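Glycerol-3-phosphate dehydrogenase [NAD(+)] 1 (Saccharomyces cerevisiae, PDB 4FGW) catalyses the NADH-dependent reduction of dihydroxyacetone phosphate to sn-glycerol 3-phosphate, driving the glycerol accumulation that protects yeast cells during hyperosmotic stress. Local coordinates at residues A[64-76]-A[103-115]. Sequence-based numbering, arbitrary orientation.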
loop_
_atom_site.group_PDB
_atom_site.type_symbol
_atom_site.label_atom_id
_atom_site.label_comp_id
_atom_site.label_asym_id
_atom_site.label_seq_id
_atom_site.Cartn_x
_atom_site.Cartn_y
_atom_site.Cartn_z
ATOM N N PHE A 64 28.905 21.384 -1.953
ATOM C CA PHE A 64 28.627 21.630 -3.366
ATOM C C PHE A 64 29.006 23.022 -3.830
ATOM O O PHE A 64 28.926 23.978 -3.053
ATOM C CB PHE A 64 27.139 21.366 -3.681
ATOM C CG PHE A 64 26.588 20.059 -3.165
ATOM C CD1 PHE A 64 26.882 18.860 -3.805
ATOM C CD2 PHE A 64 25.768 20.028 -2.044
ATOM C CE1 PHE A 64 26.378 17.652 -3.323
ATOM C CE2 PHE A 64 25.263 18.817 -1.560
ATOM C CZ PHE A 64 25.572 17.637 -2.203
ATOM N N ALA A 65 29.364 23.140 -5.124
ATOM C CA ALA A 65 29.702 24.404 -5.789
ATOM C C ALA A 65 28.448 25.308 -5.781
ATOM O O ALA A 65 27.335 24.776 -5.759
ATOM C CB ALA A 65 30.167 24.144 -7.216
ATOM N N PRO A 66 28.584 26.655 -5.728
ATOM C CA PRO A 66 27.384 27.508 -5.617
ATOM C C PRO A 66 26.376 27.424 -6.759
ATOM O O PRO A 66 25.180 27.389 -6.496
ATOM C CB PRO A 66 27.963 28.926 -5.471
ATOM C CG PRO A 66 29.370 28.729 -5.044
ATOM C CD PRO A 66 29.815 27.471 -5.706
ATOM N N ILE A 67 26.865 27.380 -8.011
ATOM C CA ILE A 67 26.068 27.384 -9.241
ATOM C C ILE A 67 25.717 25.981 -9.739
ATOM O O ILE A 67 26.580 25.100 -9.777
ATOM C CB ILE A 67 26.773 28.225 -10.353
ATOM C CG1 ILE A 67 27.428 29.501 -9.797
ATOM C CG2 ILE A 67 25.837 28.551 -11.513
ATOM C CD1 ILE A 67 28.959 29.464 -9.809
ATOM N N VAL A 68 24.463 25.808 -10.146
ATOM C CA VAL A 68 24.004 24.575 -10.777
ATOM C C VAL A 68 23.600 24.894 -12.190
ATOM O O VAL A 68 22.836 25.813 -12.423
ATOM C CB VAL A 68 22.793 23.934 -10.048
ATOM C CG1 VAL A 68 22.126 22.908 -10.922
ATOM C CG2 VAL A 68 23.221 23.299 -8.768
ATOM N N GLN A 69 24.142 24.124 -13.120
ATOM C CA GLN A 69 23.902 24.271 -14.552
ATOM C C GLN A 69 22.751 23.356 -14.992
ATOM O O GLN A 69 22.639 22.226 -14.514
ATOM C CB GLN A 69 25.173 23.947 -15.337
ATOM C CG GLN A 69 25.332 24.781 -16.607
ATOM C CD GLN A 69 25.854 26.196 -16.417
ATOM O OE1 GLN A 69 25.736 27.038 -17.311
ATOM N NE2 GLN A 69 26.460 26.494 -15.272
ATOM N N MET A 70 21.882 23.855 -15.875
ATOM C CA MET A 70 20.771 23.074 -16.403
ATOM C C MET A 70 20.782 23.139 -17.918
ATOM O O MET A 70 20.640 24.227 -18.482
ATOM C CB MET A 70 19.420 23.539 -15.835
ATOM C CG MET A 70 18.237 22.730 -16.364
ATOM S SD MET A 70 16.625 23.190 -15.701
ATOM C CE MET A 70 16.406 24.803 -16.411
ATOM N N TRP A 71 20.958 21.976 -18.579
ATOM C CA TRP A 71 20.947 21.937 -20.034
ATOM C C TRP A 71 19.531 22.114 -20.566
ATOM O O TRP A 71 18.650 21.295 -20.300
ATOM C CB TRP A 71 21.626 20.688 -20.625
ATOM C CG TRP A 71 21.532 20.660 -22.126
ATOM C CD1 TRP A 71 22.157 21.502 -23.001
ATOM C CD2 TRP A 71 20.644 19.853 -22.915
ATOM N NE1 TRP A 71 21.765 21.224 -24.289
ATOM C CE2 TRP A 71 20.833 20.219 -24.267
ATOM C CE3 TRP A 71 19.718 18.837 -22.609
ATOM C CZ2 TRP A 71 20.137 19.603 -25.314
ATOM C CZ3 TRP A 71 19.032 18.226 -23.647
ATOM C CH2 TRP A 71 19.247 18.605 -24.982
ATOM N N VAL A 72 19.331 23.201 -21.319
ATOM C CA VAL A 72 18.055 23.547 -21.942
ATOM C C VAL A 72 18.222 23.468 -23.459
ATOM O O VAL A 72 19.083 24.154 -24.008
ATOM C CB VAL A 72 17.549 24.953 -21.499
ATOM C CG1 VAL A 72 16.157 25.245 -22.060
ATOM C CG2 VAL A 72 17.562 25.110 -19.979
ATOM N N PHE A 73 17.408 22.626 -24.132
ATOM C CA PHE A 73 17.418 22.524 -25.589
ATOM C C PHE A 73 16.815 23.847 -26.069
ATOM O O PHE A 73 15.650 24.127 -25.774
ATOM C CB PHE A 73 16.603 21.309 -26.087
ATOM C CG PHE A 73 16.604 21.146 -27.592
ATOM C CD1 PHE A 73 17.615 20.438 -28.232
ATOM C CD2 PHE A 73 15.604 21.718 -28.374
ATOM C CE1 PHE A 73 17.625 20.306 -29.624
ATOM C CE2 PHE A 73 15.617 21.587 -29.766
ATOM C CZ PHE A 73 16.626 20.881 -30.382
ATOM N N GLU A 74 17.641 24.693 -26.707
ATOM C CA GLU A 74 17.256 26.029 -27.154
ATOM C C GLU A 74 15.990 26.104 -28.005
ATOM O O GLU A 74 15.855 25.409 -29.013
ATOM C CB GLU A 74 18.434 26.785 -27.796
ATOM C CG GLU A 74 18.275 28.299 -27.815
ATOM C CD GLU A 74 18.293 28.980 -26.460
ATOM O OE1 GLU A 74 19.390 29.389 -26.015
ATOM O OE2 GLU A 74 17.210 29.119 -25.848
ATOM N N GLU A 75 15.063 26.953 -27.552
ATOM C CA GLU A 75 13.769 27.255 -28.158
ATOM C C GLU A 75 13.488 28.736 -27.922
ATOM O O GLU A 75 13.979 29.304 -26.943
ATOM C CB GLU A 75 12.656 26.422 -27.493
ATOM C CG GLU A 75 12.581 24.976 -27.946
ATOM C CD GLU A 75 11.429 24.215 -27.323
ATOM O OE1 GLU A 75 11.654 23.534 -26.296
ATOM O OE2 GLU A 75 10.295 24.318 -27.844
ATOM N N GLU A 76 12.738 29.334 -28.832
ATOM C CA GLU A 76 12.452 30.757 -28.795
ATOM C C GLU A 76 10.999 30.982 -28.461
ATOM O O GLU A 76 10.130 30.308 -28.983
ATOM C CB GLU A 76 12.738 31.374 -30.160
ATOM C CG GLU A 76 14.175 31.332 -30.603
ATOM C CD GLU A 76 14.519 32.512 -31.479
ATOM O OE1 GLU A 76 15.499 33.214 -31.173
ATOM O OE2 GLU A 76 13.799 32.750 -32.469
ATOM N N ASP A 103 18.516 31.491 -7.948
ATOM C CA ASP A 103 19.406 32.579 -8.392
ATOM C C ASP A 103 20.622 31.903 -9.009
ATOM O O ASP A 103 21.122 32.340 -10.048
ATOM C CB ASP A 103 19.866 33.448 -7.196
ATOM C CG ASP A 103 19.526 34.921 -7.302
ATOM O OD1 ASP A 103 20.440 35.753 -7.125
ATOM O OD2 ASP A 103 18.338 35.245 -7.517
ATOM N N ASN A 104 20.983 30.775 -8.408
ATOM C CA ASN A 104 22.127 29.978 -8.792
ATOM C C ASN A 104 21.822 28.869 -9.764
ATOM O O ASN A 104 22.676 28.065 -10.090
ATOM C CB ASN A 104 22.758 29.379 -7.552
ATOM C CG ASN A 104 21.742 28.959 -6.526
ATOM O OD1 ASN A 104 20.691 29.554 -6.400
ATOM N ND2 ASN A 104 22.063 27.932 -5.785
ATOM N N LEU A 105 20.584 28.814 -10.202
ATOM C CA LEU A 105 20.158 27.866 -11.225
ATOM C C LEU A 105 20.289 28.546 -12.587
ATOM O O LEU A 105 19.442 29.363 -12.964
ATOM C CB LEU A 105 18.726 27.356 -10.964
ATOM C CG LEU A 105 18.107 26.365 -11.971
ATOM C CD1 LEU A 105 19.059 25.215 -12.304
ATOM C CD2 LEU A 105 16.787 25.822 -11.450
ATOM N N VAL A 106 21.384 28.228 -13.303
ATOM C CA VAL A 106 21.716 28.806 -14.603
ATOM C C VAL A 106 21.395 27.850 -15.753
ATOM O O VAL A 106 21.856 26.708 -15.757
ATOM C CB VAL A 106 23.183 29.338 -14.642
ATOM C CG1 VAL A 106 23.580 29.812 -16.038
ATOM C CG2 VAL A 106 23.386 30.458 -13.627
ATOM N N ALA A 107 20.609 28.340 -16.730
ATOM C CA ALA A 107 20.216 27.612 -17.934
ATOM C C ALA A 107 21.352 27.673 -18.968
ATOM O O ALA A 107 21.956 28.732 -19.159
ATOM C CB ALA A 107 18.949 28.222 -18.510
ATOM N N ASN A 108 21.627 26.543 -19.624
ATOM C CA ASN A 108 22.692 26.452 -20.617
ATOM C C ASN A 108 22.216 25.773 -21.912
ATOM O O ASN A 108 21.718 24.647 -21.852
ATOM C CB ASN A 108 23.920 25.745 -20.036
ATOM C CG ASN A 108 25.205 26.129 -20.726
ATOM O OD1 ASN A 108 25.363 25.979 -21.945
ATOM N ND2 ASN A 108 26.152 26.651 -19.964
ATOM N N PRO A 109 22.372 26.421 -23.090
ATOM C CA PRO A 109 21.908 25.781 -24.332
ATOM C C PRO A 109 22.871 24.746 -24.920
ATOM O O PRO A 109 22.459 23.952 -25.772
ATOM C CB PRO A 109 21.688 26.960 -25.280
ATOM C CG PRO A 109 22.642 28.007 -24.809
ATOM C CD PRO A 109 22.931 27.766 -23.348
ATOM N N ASP A 110 24.150 24.769 -24.480
ATOM C CA ASP A 110 25.205 23.869 -24.947
ATOM C C ASP A 110 25.388 22.704 -23.975
ATOM O O ASP A 110 25.723 22.917 -22.808
ATOM C CB ASP A 110 26.523 24.642 -25.155
ATOM C CG ASP A 110 27.594 23.883 -25.912
ATOM O OD1 ASP A 110 28.088 22.860 -25.382
ATOM O OD2 ASP A 110 27.997 24.353 -26.998
ATOM N N LEU A 111 25.134 21.504 -24.458
ATOM C CA LEU A 111 25.313 20.310 -23.691
ATOM C C LEU A 111 26.693 20.255 -23.097
ATOM O O LEU A 111 26.843 20.116 -21.899
ATOM C CB LEU A 111 25.088 19.099 -24.578
ATOM C CG LEU A 111 24.772 17.755 -23.939
ATOM C CD1 LEU A 111 23.799 17.913 -22.820
ATOM C CD2 LEU A 111 24.227 16.803 -24.948
ATOM N N ILE A 112 27.705 20.351 -23.941
ATOM C CA ILE A 112 29.073 20.193 -23.507
ATOM C C ILE A 112 29.507 21.271 -22.535
ATOM O O ILE A 112 30.278 21.015 -21.635
ATOM C CB ILE A 112 30.009 20.162 -24.704
ATOM C CG1 ILE A 112 29.444 19.210 -25.732
ATOM C CG2 ILE A 112 31.381 19.688 -24.298
ATOM C CD1 ILE A 112 28.273 18.518 -25.208
ATOM N N ASP A 113 29.010 22.479 -22.704
ATOM C CA ASP A 113 29.419 23.546 -21.809
ATOM C C ASP A 113 28.871 23.324 -20.403
ATOM O O ASP A 113 29.502 23.671 -19.412
ATOM C CB ASP A 113 28.978 24.913 -22.339
ATOM C CG ASP A 113 29.507 26.057 -21.502
ATOM O OD1 ASP A 113 28.863 27.109 -21.432
ATOM O OD2 ASP A 113 30.570 25.911 -20.902
ATOM N N SER A 114 27.682 22.744 -20.330
ATOM C CA SER A 114 26.998 22.498 -19.057
ATOM C C SER A 114 27.732 21.413 -18.252
ATOM O O SER A 114 27.730 21.443 -17.021
ATOM C CB SER A 114 25.545 22.096 -19.298
ATOM O OG SER A 114 25.448 20.854 -19.971
ATOM N N VAL A 115 28.382 20.482 -18.967
ATOM C CA VAL A 115 29.144 19.353 -18.437
ATOM C C VAL A 115 30.629 19.721 -18.129
ATOM O O VAL A 115 31.320 18.943 -17.465
ATOM C CB VAL A 115 28.921 18.119 -19.373
ATOM C CG1 VAL A 115 30.113 17.161 -19.434
ATOM C CG2 VAL A 115 27.637 17.378 -18.997
#
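Trp71 and Gln69 reach from strand 67-71 to the loop and helix that follow strand 105-108. The two strands run parallel in a Rossmann-fold beta-alpha-beta unit, with 105-108 at the edge of the sheet within this chain. Backbone bonds zip them together from Val68 N to Asn104 O (2.9 Å) as far as Val72 N to Asn108 O (2.8 Å). The Trp71 indole has CG anti to its backbone N (chi1 177°), which lays it against the first turn of helix 111-115. Leu111 CD1 sits over one face in a CH-pi contact, 3.7 Å from the centroid of the five-membered ring. Trp71 NE1 donates to Pro109 O from above the carbonyl plane (3.2 Å). On the other sheet face, Leu105 CD1 packs on Met70 CB, and helix 44-59 covers Leu105 and Val68. Beyond the strand, Val72 touches Ser42 of the probable NAD(+) site, to which Phe73 probably also belongs. Gln69 bends at its second torsion, its CG against Ser114 CB. Its amide is turned 59° from that of Asn108. Asn108 OD1 accepts from Asp110 N, closing an Asx turn. The two N-H groups of Asn108 ND2 go to different acceptors, Asp113 OD1 and, on a nearly straight bond (177°), Gln69 OE1 at 2.7 Å.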